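Local structure of DNA-binding transcriptional repressor YiaJ (1YSQ) at residues A[55-58]-A[59-62]; A[79-82]-A[83-87]; A[108-111]-A[112-116]; A[165-168]-A[169-172]. The protein represses transcription of the yiaKLMNOPQRS operon, which may serve the use of 2,3-diketo-L-gulonate, and is represented here by its C-terminal IclR-type effector-binding domain. All coordinates share one frame; numbering follows the deposited sequence.

Interaction 1 (A[55-58]-A[59-62]); sequences RAYI and GQHM
Tyr57 lays the face of its phenol ring on the side chain of Gln60, three residues further on. CB of Gln60 sits over the middle of the ring, 3.7 Å from the centroid of Tyr57 and close to the ring normal, a CH-pi contact. The two side chains cross at about a right angle, and the amide of Gln60 is stacked on the Tyr57 ring with the planes 22° apart, Gln60 CD 3.9 Å from Tyr57 CE2. Tyrosine suits this place because a flat, polarisable ring can cover both the methylenes and the amide of a glutamine. With CG of Tyr57 wedged between its own backbone N and carbonyl carbon (chi1 53°), the ring is turned over the residues that follow. Gln60 answers with an extended chain, CG trans to its N, which carries OE1 on to Ala56, 3.3 Å from its CB; the small methyl leaves room for the approach. An alanine in place of Gln60 would keep the CB under the ring but would probably strip Tyr57 of its stacked amide and leave the ring freer to turn. In the backbone, Gln60 N donates to Tyr57 O at 3.0 Å, closing the turn. Gly59 takes a positive phi of 101°, where a CB would run into Ile58 O, so glycine is called for. This is a type II beta turn from Tyr57 to Gln60 with glycine at its third position, a surface turn that leads the chain into the edge strand 61-63 of the antiparallel sheet, beside strand 38-45.

Interaction 2 (A[79-82]-A[83-87]); sequences PDYV and KSYWE
Lys83 opens the second half of this helical run with a weak backbone bond, its N lying 3.4 Å from Pro79 O. Pro79 fits the first turn of a helix, where a residue without an N-H costs little. One residue on, Ser84 turns its hydroxyl back along the helix, OG beside its own backbone N (chi1 -52°), and donates to Asp80 O at 3.1 Å. Ser84 N donates to the same oxygen, also at 3.1 Å, and the two donors arrive from opposite faces of the carbonyl plane; a serine can thus meet its own hydrogen-bonding need on an exposed flank. Tyr85 N makes the shortest of these bonds, 2.7 Å to Tyr81 O. Their two phenol rings meet obliquely, CD1 of Tyr85 lying 3.8 Å from CE2 of Tyr81. Four residues apart, they leave the helix on the same flank, and with CG trans to N in both the rings come together. Trp86 follows with its N 2.9 Å from Val82 O, and its indole runs alongside Val82 in the same direction, CE3 of Trp86 4.1 Å from CG1 of Val82. The branched valine and the broad indole both suit a buried, apolar flank. Outside the helix, the ring of Tyr81 meets Arg34 of strand 28-35 in a cation-pi contact and its hydroxyl bonds Asp36 just after that strand, while NE1 of Trp86 donates to Thr102 O. Helix 79-88 therefore lies with Val82 and Trp86 against helix 104-117, where they touch Leu104, Phe108 and Met107, and with Tyr81 reaching toward the sheet.

Interaction 3 (A[108-111]-A[112-116]); sequences FDEL and AHIRE
Side chains and backbone of successive turns meet here within helix 104-117, an amphipathic alpha helix of the IclR effector-binding domain. Its i to i+4 bonds are regular: Ala112 N reaches Phe108 O at 2.9 Å, Arg115 N reaches Leu111 O at 2.9 Å, and Ile114 N meets Glu110 O at 3.1 Å in the carbonyl plane, whereas His113 N to Asp109 O is weak. The apolar flank is built by Leu111 and Ile114, both buried, and Leu111 CD2 lies 4.2 Å from Ile114 CD1. Their branched chains suit a surface pressed on Ala75 of helix 68-75, where Ile114 also touches Ile72. Glu110 sets its CG against CD1 of Ile114, and the bend of its chain (chi2 91°) takes OE2 to a salt bridge with Lys71, its charge being met outside this helix. On the exposed flank His113 turns its imidazole back along the helix, and Asp109 O lies over one face of the ring, 3.3 Å from CD2 of His113. The tightest side-chain contact of Glu110 here sets its CG 3.7 Å from CD1 of Ile114.

Interaction 4 (A[165-168]-A[169-172]); sequences LLKP and LRET
Pro168 O is gripped by two donors of Thr172, OG1 at 2.8 Å and the backbone N at 2.9 Å, which reach it from opposite faces of the carbonyl plane. The setting is a proline kink in the long C-terminal helix 162-182: the proline nitrogen has no hydrogen to give to the turn before, yet its carbonyl still serves the turn after. Thr172 holds OG1 beside its own N (chi1 -64°), which points the hydroxyl back at that carbonyl; a valine in its place would probably leave Pro168 O with the backbone donor alone and lose the second grip just past the kink. Elsewhere the i to i+4 pattern runs on, with Arg170 N 2.7 Å from Leu166 O. Leu166 and Leu169, both buried, suit the flank that packs on Val135 of strand 130-137, while Pro168, Leu169 and Thr172 touch Leu21 of helix 8-25. The exposed residues are charged. Arg170 bends at chi3 (56°) to fold its guanidinium back over the previous turn, one face over Leu166 O, with NH1 of Arg170 3.8 Å from Leu166 CG. Lys167 and Glu171, one turn apart, form a long salt bridge in which NZ of Lys167 lies 3.5 Å from OE2 of Glu171.

The four contacts follow one another along the chain without interleaving, all in the IclR-type C-terminal domain. Interactions 2 and 3 are neighbours, with centres about 14 Å apart: helices 79-88 and 104-117 are consecutive, and Val82 CG2 meets Leu111 CD1 at 3.6 Å. Interaction 1, at the turn before edge strand 61-63, lies about 25 Å from interaction 3 and about 22 Å from interaction 4, centre to centre, on the other side of the chain's centre from both. Interaction 4 belongs to helix 162-182, which packs on strands 130-137 and 146-153. Turn, paired helices and C-terminal helix thus belong to one effector-binding domain built on a single antiparallel sheet, separate from the repressor's DNA-binding part.

Interaction 1 (A[55-58]-A[59-62])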
loop_
_atom_site.group_PDB
_atom_site.type_symbol
_atom_site.label_atom_id
_atom_site.label_comp_id
_atom_site.label_asym_id
_atom_site.label_seq_id
_atom_site.Cartn_x
_atom_site.Cartn_y
_atom_site.Cartn_z
ATOM N N ARG A 55 11.311 -7.997 3.848
ATOM C CA ARG A 55 11.202 -8.631 5.166
ATOM C C ARG A 55 9.791 -8.536 5.733
ATOM O O ARG A 55 9.523 -9.023 6.841
ATOM C CB ARG A 55 12.182 -7.982 6.141
ATOM C CG ARG A 55 13.651 -8.255 5.811
ATOM C CD ARG A 55 14.632 -7.860 6.926
ATOM N NE ARG A 55 15.206 -6.518 6.754
ATOM C CZ ARG A 55 15.878 -6.089 5.682
ATOM N NH1 ARG A 55 16.081 -6.888 4.636
ATOM N NH2 ARG A 55 16.355 -4.848 5.661
ATOM N N ALA A 56 8.880 -7.913 4.981
ATOM C CA ALA A 56 7.470 -7.870 5.400
ATOM C C ALA A 56 6.881 -9.275 5.615
ATOM O O ALA A 56 7.257 -10.229 4.935
ATOM C CB ALA A 56 6.631 -7.094 4.385
ATOM N N TYR A 57 5.941 -9.380 6.553
ATOM C CA TYR A 57 5.339 -10.658 6.930
ATOM C C TYR A 57 3.904 -10.436 7.379
ATOM O O TYR A 57 3.554 -9.355 7.848
ATOM C CB TYR A 57 6.135 -11.315 8.072
ATOM C CG TYR A 57 6.322 -10.396 9.270
ATOM C CD1 TYR A 57 5.429 -10.423 10.349
ATOM C CD2 TYR A 57 7.401 -9.516 9.328
ATOM C CE1 TYR A 57 5.594 -9.582 11.450
ATOM C CE2 TYR A 57 7.571 -8.641 10.421
ATOM C CZ TYR A 57 6.666 -8.691 11.470
ATOM O OH TYR A 57 6.853 -7.865 12.544
ATOM N N ILE A 58 3.091 -11.478 7.246
ATOM C CA ILE A 58 1.701 -11.438 7.668
ATOM C C ILE A 58 1.636 -11.177 9.173
ATOM O O ILE A 58 2.307 -11.851 9.967
ATOM C CB ILE A 58 0.960 -12.748 7.257
ATOM C CG1 ILE A 58 0.865 -12.831 5.726
ATOM C CG2 ILE A 58 -0.420 -12.869 7.963
ATOM C CD1 ILE A 58 0.430 -14.227 5.184
ATOM N N GLY A 59 0.855 -10.169 9.544
ATOM C CA GLY A 59 0.722 -9.763 10.933
ATOM C C GLY A 59 1.558 -8.541 11.264
ATOM O O GLY A 59 1.396 -7.940 12.329
ATOM N N GLN A 60 2.433 -8.135 10.343
ATOM C CA GLN A 60 3.254 -6.948 10.580
ATOM C C GLN A 60 2.384 -5.684 10.716
ATOM O O GLN A 60 1.400 -5.528 9.977
ATOM C CB GLN A 60 4.244 -6.749 9.442
ATOM C CG GLN A 60 5.228 -5.595 9.654
ATOM C CD GLN A 60 6.254 -5.525 8.540
ATOM O OE1 GLN A 60 5.973 -5.928 7.415
ATOM N NE2 GLN A 60 7.440 -5.019 8.846
ATOM N N HIS A 61 2.769 -4.797 11.634
ATOM C CA HIS A 61 2.159 -3.467 11.749
ATOM C C HIS A 61 3.089 -2.446 11.122
ATOM O O HIS A 61 4.245 -2.312 11.510
ATOM C CB HIS A 61 1.896 -3.090 13.204
ATOM C CG HIS A 61 0.832 -3.913 13.867
ATOM N ND1 HIS A 61 0.279 -3.559 15.080
ATOM C CD2 HIS A 61 0.204 -5.052 13.485
ATOM C CE1 HIS A 61 -0.640 -4.448 15.420
ATOM N NE2 HIS A 61 -0.715 -5.356 14.463
ATOM N N MET A 62 2.561 -1.743 10.126
ATOM C CA MET A 62 3.334 -0.868 9.294
ATOM C C MET A 62 2.918 0.616 9.675
ATOM O O MET A 62 1.718 0.933 9.646
ATOM C CB MET A 62 3.114 -1.387 7.811
ATOM C CG MET A 62 2.560 -3.119 7.528
ATOM S SD MET A 62 2.847 -3.185 5.836
ATOM C CE MET A 62 1.263 -3.307 5.334
#

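Interaction 2 (A[79-82]-A[83-87])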
loop_
_atom_site.group_PDB
_atom_site.type_symbol
_atom_site.label_atom_id
_atom_site.label_comp_id
_atom_site.label_asym_id
_atom_site.label_seq_id
_atom_site.Cartn_x
_atom_site.Cartn_y
_atom_site.Cartn_z
ATOM N N PRO A 79 -8.023 15.598 7.337
ATOM C CA PRO A 79 -6.731 16.273 7.555
ATOM C C PRO A 79 -6.389 16.493 9.020
ATOM O O PRO A 79 -5.193 16.562 9.341
ATOM C CB PRO A 79 -6.860 17.608 6.807
ATOM C CG PRO A 79 -8.315 17.749 6.455
ATOM C CD PRO A 79 -8.976 16.431 6.575
ATOM N N ASP A 80 -7.392 16.592 9.898
ATOM C CA ASP A 80 -7.118 16.734 11.332
ATOM C C ASP A 80 -6.387 15.496 11.855
ATOM O O ASP A 80 -5.609 15.586 12.800
ATOM C CB ASP A 80 -8.406 16.932 12.140
ATOM C CG ASP A 80 -9.039 18.308 11.928
ATOM O OD1 ASP A 80 -8.435 19.177 11.260
ATOM O OD2 ASP A 80 -10.163 18.593 12.392
ATOM N N TYR A 81 -6.633 14.343 11.231
ATOM C CA TYR A 81 -5.946 13.123 11.649
ATOM C C TYR A 81 -4.429 13.284 11.521
ATOM O O TYR A 81 -3.671 12.904 12.429
ATOM C CB TYR A 81 -6.431 11.892 10.859
ATOM C CG TYR A 81 -5.856 10.589 11.393
ATOM C CD1 TYR A 81 -6.635 9.738 12.189
ATOM C CD2 TYR A 81 -4.524 10.229 11.137
ATOM C CE1 TYR A 81 -6.102 8.549 12.704
ATOM C CE2 TYR A 81 -3.973 9.054 11.657
ATOM C CZ TYR A 81 -4.775 8.217 12.435
ATOM O OH TYR A 81 -4.262 7.046 12.950
ATOM N N VAL A 82 -4.001 13.857 10.389
ATOM C CA VAL A 82 -2.586 13.953 10.029
ATOM C C VAL A 82 -1.858 14.899 10.988
ATOM O O VAL A 82 -0.784 14.574 11.494
ATOM C CB VAL A 82 -2.379 14.441 8.561
ATOM C CG1 VAL A 82 -0.924 14.286 8.123
ATOM C CG2 VAL A 82 -3.329 13.722 7.598
ATOM N N LYS A 83 -2.465 16.054 11.239
ATOM C CA LYS A 83 -1.959 16.990 12.245
ATOM C C LYS A 83 -1.805 16.334 13.626
ATOM O O LYS A 83 -0.723 16.398 14.209
ATOM C CB LYS A 83 -2.833 18.257 12.325
ATOM C CG LYS A 83 -2.227 19.338 13.219
ATOM C CD LYS A 83 -2.459 20.751 12.699
ATOM C CE LYS A 83 -2.466 21.760 13.851
ATOM N NZ LYS A 83 -3.843 22.278 14.124
ATOM N N SER A 84 -2.858 15.676 14.121
ATOM C CA SER A 84 -2.806 15.037 15.444
ATOM C C SER A 84 -1.838 13.853 15.446
ATOM O O SER A 84 -1.163 13.608 16.438
ATOM C CB SER A 84 -4.196 14.578 15.914
ATOM O OG SER A 84 -5.129 15.646 15.836
ATOM N N TYR A 85 -1.779 13.127 14.331
ATOM C CA TYR A 85 -0.829 12.031 14.163
ATOM C C TYR A 85 0.598 12.545 14.329
ATOM O O TYR A 85 1.380 11.960 15.069
ATOM C CB TYR A 85 -1.037 11.355 12.795
ATOM C CG TYR A 85 -0.062 10.240 12.465
ATOM C CD1 TYR A 85 -0.361 8.911 12.769
ATOM C CD2 TYR A 85 1.145 10.513 11.814
ATOM C CE1 TYR A 85 0.532 7.875 12.456
ATOM C CE2 TYR A 85 2.048 9.492 11.505
ATOM C CZ TYR A 85 1.736 8.183 11.814
ATOM O OH TYR A 85 2.631 7.184 11.482
ATOM N N TRP A 86 0.935 13.637 13.640
ATOM C CA TRP A 86 2.273 14.232 13.759
ATOM C C TRP A 86 2.565 14.675 15.196
ATOM O O TRP A 86 3.678 14.498 15.696
ATOM C CB TRP A 86 2.473 15.403 12.771
ATOM C CG TRP A 86 3.599 15.139 11.816
ATOM C CD1 TRP A 86 4.860 15.663 11.860
ATOM C CD2 TRP A 86 3.574 14.253 10.691
ATOM N NE1 TRP A 86 5.624 15.161 10.832
ATOM C CE2 TRP A 86 4.857 14.296 10.091
ATOM C CE3 TRP A 86 2.583 13.434 10.112
ATOM C CZ2 TRP A 86 5.186 13.547 8.952
ATOM C CZ3 TRP A 86 2.913 12.685 8.979
ATOM C CH2 TRP A 86 4.199 12.747 8.414
ATOM N N GLU A 87 1.560 15.239 15.858
ATOM C CA GLU A 87 1.735 15.716 17.232
ATOM C C GLU A 87 2.023 14.555 18.183
ATOM O O GLU A 87 2.920 14.644 19.037
ATOM C CB GLU A 87 0.509 16.509 17.684
ATOM C CG GLU A 87 0.488 17.930 17.145
ATOM C CD GLU A 87 -0.891 18.576 17.183
ATOM O OE1 GLU A 87 -1.764 18.128 17.963
ATOM O OE2 GLU A 87 -1.102 19.548 16.422
#

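Interaction 3 (A[108-111]-A[112-116])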
loop_
_atom_site.group_PDB
_atom_site.type_symbol
_atom_site.label_atom_id
_atom_site.label_comp_id
_atom_site.label_asym_id
_atom_site.label_seq_id
_atom_site.Cartn_x
_atom_site.Cartn_y
_atom_site.Cartn_z
ATOM N N PHE A 108 1.426 16.660 3.734
ATOM C CA PHE A 108 0.154 17.147 3.193
ATOM C C PHE A 108 0.217 17.270 1.666
ATOM O O PHE A 108 -0.753 16.959 0.971
ATOM C CB PHE A 108 -0.242 18.492 3.830
ATOM C CG PHE A 108 -1.063 18.349 5.081
ATOM C CD1 PHE A 108 -2.239 17.620 5.077
ATOM C CD2 PHE A 108 -0.646 18.941 6.273
ATOM C CE1 PHE A 108 -3.000 17.491 6.240
ATOM C CE2 PHE A 108 -1.396 18.812 7.439
ATOM C CZ PHE A 108 -2.576 18.093 7.419
ATOM N N ASP A 109 1.361 17.728 1.155
ATOM C CA ASP A 109 1.558 17.859 -0.290
ATOM C C ASP A 109 1.455 16.488 -0.936
ATOM O O ASP A 109 0.771 16.307 -1.937
ATOM C CB ASP A 109 2.932 18.453 -0.582
ATOM C CG ASP A 109 2.974 19.962 -0.397
ATOM O OD1 ASP A 109 1.901 20.593 -0.194
ATOM O OD2 ASP A 109 4.051 20.603 -0.451
ATOM N N GLU A 110 2.150 15.525 -0.337
ATOM C CA GLU A 110 2.105 14.137 -0.787
ATOM C C GLU A 110 0.680 13.581 -0.743
ATOM O O GLU A 110 0.224 12.939 -1.690
ATOM C CB GLU A 110 3.019 13.281 0.101
ATOM C CG GLU A 110 2.865 11.777 -0.117
ATOM C CD GLU A 110 3.818 11.221 -1.163
ATOM O OE1 GLU A 110 4.415 12.017 -1.916
ATOM O OE2 GLU A 110 3.980 9.977 -1.242
ATOM N N LEU A 111 -0.010 13.818 0.366
ATOM C CA LEU A 111 -1.337 13.265 0.565
ATOM C C LEU A 111 -2.352 13.843 -0.412
ATOM O O LEU A 111 -3.250 13.138 -0.835
ATOM C CB LEU A 111 -1.807 13.461 2.013
ATOM C CG LEU A 111 -1.072 12.655 3.091
ATOM C CD1 LEU A 111 -1.693 12.961 4.455
ATOM C CD2 LEU A 111 -1.100 11.156 2.790
ATOM N N ALA A 112 -2.206 15.124 -0.756
ATOM C CA ALA A 112 -3.060 15.725 -1.782
ATOM C C ALA A 112 -2.909 15.016 -3.130
ATOM O O ALA A 112 -3.902 14.726 -3.771
ATOM C CB ALA A 112 -2.771 17.217 -1.909
ATOM N N HIS A 113 -1.671 14.725 -3.552
ATOM C CA HIS A 113 -1.443 13.983 -4.784
ATOM C C HIS A 113 -2.064 12.590 -4.744
ATOM O O HIS A 113 -2.627 12.140 -5.749
ATOM C CB HIS A 113 0.055 13.860 -5.132
ATOM C CG HIS A 113 0.733 15.167 -5.414
ATOM N ND1 HIS A 113 0.179 16.144 -6.217
ATOM C CD2 HIS A 113 1.929 15.655 -5.005
ATOM C CE1 HIS A 113 1.002 17.175 -6.287
ATOM N NE2 HIS A 113 2.071 16.905 -5.560
ATOM N N ILE A 114 -1.904 11.878 -3.621
ATOM C CA ILE A 114 -2.513 10.541 -3.478
ATOM C C ILE A 114 -4.047 10.575 -3.538
ATOM O O ILE A 114 -4.674 9.735 -4.191
ATOM C CB ILE A 114 -2.042 9.859 -2.144
ATOM C CG1 ILE A 114 -0.529 9.587 -2.209
ATOM C CG2 ILE A 114 -2.797 8.556 -1.919
ATOM C CD1 ILE A 114 0.128 9.387 -0.808
ATOM N N ARG A 115 -4.644 11.531 -2.826
ATOM C CA ARG A 115 -6.107 11.674 -2.792
ATOM C C ARG A 115 -6.673 11.980 -4.187
ATOM O O ARG A 115 -7.697 11.422 -4.605
ATOM C CB ARG A 115 -6.517 12.747 -1.772
ATOM C CG ARG A 115 -8.051 12.993 -1.668
ATOM C CD ARG A 115 -8.873 11.748 -1.261
ATOM N NE ARG A 115 -10.318 12.028 -1.297
ATOM C CZ ARG A 115 -11.089 11.908 -2.377
ATOM N NH1 ARG A 115 -10.563 11.490 -3.521
ATOM N NH2 ARG A 115 -12.398 12.182 -2.312
ATOM N N GLU A 116 -5.969 12.827 -4.925
ATOM C CA GLU A 116 -6.384 13.179 -6.282
ATOM C C GLU A 116 -6.266 12.000 -7.256
ATOM O O GLU A 116 -7.199 11.703 -8.002
ATOM C CB GLU A 116 -5.552 14.367 -6.784
ATOM C CG GLU A 116 -5.950 15.682 -6.136
ATOM C CD GLU A 116 -4.799 16.653 -6.045
ATOM O OE1 GLU A 116 -3.794 16.468 -6.762
ATOM O OE2 GLU A 116 -4.909 17.601 -5.248
#

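Interaction 4 (A[165-168]-A[169-172])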
loop_
_atom_site.group_PDB
_atom_site.type_symbol
_atom_site.label_atom_id
_atom_site.label_comp_id
_atom_site.label_asym_id
_atom_site.label_seq_id
_atom_site.Cartn_x
_atom_site.Cartn_y
_atom_site.Cartn_z
ATOM N N LEU A 165 2.860 -0.727 -14.311
ATOM C CA LEU A 165 2.481 -1.669 -13.266
ATOM C C LEU A 165 1.196 -1.243 -12.546
ATOM O O LEU A 165 0.449 -2.080 -12.038
ATOM C CB LEU A 165 3.622 -1.820 -12.257
ATOM C CG LEU A 165 4.763 -2.760 -12.641
ATOM C CD1 LEU A 165 5.907 -2.621 -11.633
ATOM C CD2 LEU A 165 4.282 -4.229 -12.714
ATOM N N LEU A 166 0.940 0.063 -12.509
ATOM C CA LEU A 166 -0.234 0.575 -11.819
ATOM C C LEU A 166 -1.531 0.070 -12.460
ATOM O O LEU A 166 -2.527 -0.190 -11.774
ATOM C CB LEU A 166 -0.190 2.115 -11.755
ATOM C CG LEU A 166 -1.338 2.884 -11.113
ATOM C CD1 LEU A 166 -1.575 2.406 -9.688
ATOM C CD2 LEU A 166 -1.012 4.376 -11.110
ATOM N N LYS A 167 -1.516 -0.089 -13.779
ATOM C CA LYS A 167 -2.712 -0.555 -14.468
ATOM C C LYS A 167 -3.284 -1.904 -13.960
ATOM O O LYS A 167 -4.444 -1.930 -13.551
ATOM C CB LYS A 167 -2.533 -0.536 -15.982
ATOM C CG LYS A 167 -3.844 -0.693 -16.724
ATOM C CD LYS A 167 -3.613 -0.630 -18.210
ATOM C CE LYS A 167 -4.337 -1.755 -18.903
ATOM N NZ LYS A 167 -5.539 -1.206 -19.562
ATOM N N PRO A 168 -2.527 -3.006 -13.987
ATOM C CA PRO A 168 -3.039 -4.277 -13.438
ATOM C C PRO A 168 -3.264 -4.209 -11.926
ATOM O O PRO A 168 -4.169 -4.859 -11.408
ATOM C CB PRO A 168 -1.937 -5.301 -13.781
ATOM C CG PRO A 168 -0.706 -4.476 -14.034
ATOM C CD PRO A 168 -1.188 -3.168 -14.592
ATOM N N LEU A 169 -2.443 -3.430 -11.224
ATOM C CA LEU A 169 -2.593 -3.267 -9.772
ATOM C C LEU A 169 -3.955 -2.644 -9.469
ATOM O O LEU A 169 -4.699 -3.118 -8.597
ATOM C CB LEU A 169 -1.479 -2.359 -9.220
ATOM C CG LEU A 169 -1.633 -1.932 -7.748
ATOM C CD1 LEU A 169 -1.708 -3.128 -6.797
ATOM C CD2 LEU A 169 -0.490 -1.021 -7.373
ATOM N N ARG A 170 -4.294 -1.590 -10.206
ATOM C CA ARG A 170 -5.581 -0.948 -9.986
ATOM C C ARG A 170 -6.744 -1.865 -10.401
ATOM O O ARG A 170 -7.767 -1.956 -9.700
ATOM C CB ARG A 170 -5.657 0.402 -10.688
ATOM C CG ARG A 170 -7.061 1.031 -10.612
ATOM C CD ARG A 170 -7.163 2.369 -11.315
ATOM N NE ARG A 170 -6.748 2.265 -12.716
ATOM C CZ ARG A 170 -5.652 2.828 -13.223
ATOM N NH1 ARG A 170 -4.845 3.569 -12.452
ATOM N NH2 ARG A 170 -5.373 2.656 -14.501
ATOM N N GLU A 171 -6.579 -2.569 -11.518
ATOM C CA GLU A 171 -7.616 -3.503 -11.965
ATOM C C GLU A 171 -7.892 -4.569 -10.889
ATOM O O GLU A 171 -9.041 -4.966 -10.677
ATOM C CB GLU A 171 -7.226 -4.145 -13.292
ATOM C CG GLU A 171 -7.376 -3.192 -14.473
ATOM C CD GLU A 171 -6.683 -3.677 -15.732
ATOM O OE1 GLU A 171 -6.063 -4.761 -15.705
ATOM O OE2 GLU A 171 -6.755 -2.962 -16.749
ATOM N N THR A 172 -6.821 -5.015 -10.229
ATOM C CA THR A 172 -6.912 -5.969 -9.126
ATOM C C THR A 172 -7.724 -5.392 -7.954
ATOM O O THR A 172 -8.676 -6.039 -7.501
ATOM C CB THR A 172 -5.495 -6.399 -8.704
ATOM O OG1 THR A 172 -4.856 -7.098 -9.795
ATOM C CG2 THR A 172 -5.528 -7.414 -7.550
#